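Local coordinates for DUF7790 domain-containing protein (PDB 6ULO) that is of unknown function but is probably a membrane-associated protein carrying a domain related to the NADP-binding Rossmann folds, at residues Asn238-Leu243 and Gln281-Phe286. Numbering follows the deposited sequence. Where two conformers were deposited one is given.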
# COMPACT_ATOMS: atom_id res chain seq x y z
N ASN A 238 -1.21 -2.67 19.93
CA ASN A 238 -1.92 -3.94 20.00
C ASN A 238 -2.16 -4.53 18.63
O ASN A 238 -2.00 -5.74 18.43
CB ASN A 238 -3.27 -3.75 20.69
CG ASN A 238 -3.14 -3.52 22.16
OD1 ASN A 238 -2.08 -3.69 22.76
ND2 ASN A 238 -4.24 -3.12 22.75
N SER A 239 -2.55 -3.70 17.66
CA SER A 239 -2.86 -4.28 16.35
C SER A 239 -1.60 -4.79 15.66
O SER A 239 -1.65 -5.86 15.04
CB SER A 239 -3.67 -3.32 15.47
OG SER A 239 -2.93 -2.15 15.22
N ILE A 240 -0.46 -4.09 15.77
CA ILE A 240 0.76 -4.60 15.14
C ILE A 240 1.24 -5.86 15.84
O ILE A 240 1.66 -6.82 15.18
CB ILE A 240 1.84 -3.51 15.03
CG1 ILE A 240 1.30 -2.31 14.24
CG2 ILE A 240 3.11 -4.10 14.40
CD1 ILE A 240 0.96 -2.59 12.83
N LEU A 241 1.18 -5.90 17.18
CA LEU A 241 1.56 -7.11 17.90
C LEU A 241 0.69 -8.29 17.52
O LEU A 241 1.14 -9.44 17.58
CB LEU A 241 1.52 -6.87 19.41
CG LEU A 241 2.90 -6.45 19.94
CD1 LEU A 241 3.45 -5.17 19.33
CD2 LEU A 241 2.85 -6.38 21.46
N ASN A 242 -0.57 -8.03 17.16
CA ASN A 242 -1.51 -9.09 16.83
C ASN A 242 -1.32 -9.64 15.43
O ASN A 242 -1.92 -10.67 15.09
CB ASN A 242 -2.94 -8.56 17.01
CG ASN A 242 -3.97 -9.65 16.90
OD1 ASN A 242 -3.91 -10.66 17.63
ND2 ASN A 242 -4.92 -9.45 15.98
N LEU A 243 -0.51 -9.01 14.59
CA LEU A 243 -0.36 -9.51 13.22
C LEU A 243 0.46 -10.79 13.22
O LEU A 243 1.55 -10.82 13.83
CB LEU A 243 0.36 -8.49 12.33
CG LEU A 243 -0.39 -7.20 12.03
CD1 LEU A 243 0.55 -6.24 11.28
CD2 LEU A 243 -1.68 -7.46 11.21
N GLN A 281 12.19 -2.56 7.91
CA GLN A 281 12.40 -3.05 9.27
C GLN A 281 11.61 -4.34 9.39
O GLN A 281 10.43 -4.37 9.04
CB GLN A 281 11.84 -2.03 10.28
CG GLN A 281 11.85 -2.48 11.73
CD GLN A 281 11.38 -1.39 12.68
OE1 GLN A 281 10.72 -0.42 12.27
NE2 GLN A 281 11.73 -1.54 13.96
N LYS A 282 12.22 -5.40 9.90
CA LYS A 282 11.42 -6.61 10.08
C LYS A 282 10.23 -6.33 11.00
O LYS A 282 10.37 -5.62 12.00
CB LYS A 282 12.27 -7.75 10.65
CG LYS A 282 13.16 -8.43 9.60
CD LYS A 282 13.95 -9.59 10.17
CE LYS A 282 14.64 -10.39 9.06
NZ LYS A 282 15.47 -11.50 9.60
N ILE A 283 9.05 -6.87 10.65
CA ILE A 283 7.89 -6.63 11.51
C ILE A 283 8.13 -7.18 12.92
O ILE A 283 7.73 -6.56 13.91
CB ILE A 283 6.59 -7.19 10.91
CG1 ILE A 283 6.35 -6.68 9.50
CG2 ILE A 283 5.42 -6.78 11.76
CD1 ILE A 283 5.07 -7.20 8.85
N SER A 284 8.83 -8.31 13.03
CA SER A 284 9.15 -8.82 14.37
C SER A 284 10.00 -7.83 15.15
O SER A 284 9.81 -7.66 16.37
CB SER A 284 9.90 -10.15 14.25
OG SER A 284 11.13 -9.95 13.56
N ASN A 285 10.96 -7.18 14.48
CA ASN A 285 11.77 -6.15 15.13
C ASN A 285 10.90 -4.97 15.54
O ASN A 285 10.98 -4.48 16.67
CB ASN A 285 12.90 -5.73 14.17
CG ASN A 285 13.81 -4.64 14.75
OD1 ASN A 285 13.40 -3.49 14.85
ND2 ASN A 285 15.04 -5.00 15.13
N PHE A 286 10.01 -4.54 14.66
CA PHE A 286 9.12 -3.44 14.97
C PHE A 286 8.24 -3.77 16.18
O PHE A 286 8.00 -2.90 17.01
CB PHE A 286 8.27 -3.12 13.74
CG PHE A 286 7.41 -1.89 13.84
CD1 PHE A 286 7.91 -0.70 14.38
CD2 PHE A 286 6.11 -1.90 13.33
CE1 PHE A 286 7.13 0.45 14.42
CE2 PHE A 286 5.33 -0.75 13.35
CZ PHE A 286 5.84 0.44 13.88
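Ile-240 reaches from helix 234-241 to Ile-283 and Phe-286, in the first turn of helix 283-291, and this apolar contact joins two helices beside the central sheet of a Rossmann-like alpha/beta domain. The second helix follows directly on strand 277-282, with Lys-282 in the N-cap position; Ile-283 and Phe-286, three residues apart, both reach helix 234-241, Phe-286 by the end of its ring. A single methyl of Ile-240 does the touching: with CG2 anti to the backbone N and CG1 beside it (chi1 -57°), the CG2 branch is the one presented to the second helix. Ile-240 CG2 lies 3.9 Å from Phe-286 CD2 and 4.2 Å from Phe-286 CE2, coming obliquely onto the CD2-CE2 bond of the ring. The same methyl lies against the branch methyl of Ile-283, Ile-240 CG2 to Ile-283 CG2 at 4.4 Å, a looser approach. Phe-286 reaches the contact because its CG is anti to the backbone N (chi1 -173°), which brings the ring end close to Ile-240. No hydrogen bond links the two segments directly, but the carbonyl of Ile-240 accepts one from the side chain of Gln-287. Val-251 of strand 249-255 packs on both Ile-283 and Phe-286, Ile-221 touches both isoleucines, and Arg-253 makes a cation-pi contact with the Phe-286 ring. At the junction of strand and helix, Gln-281 NE2 donates to Asn-285 OD1 at 2.7 Å, a nearly straight bond (169°) lying in the carbonyl plane of Asn-285 and close to the amide plane of Gln-281.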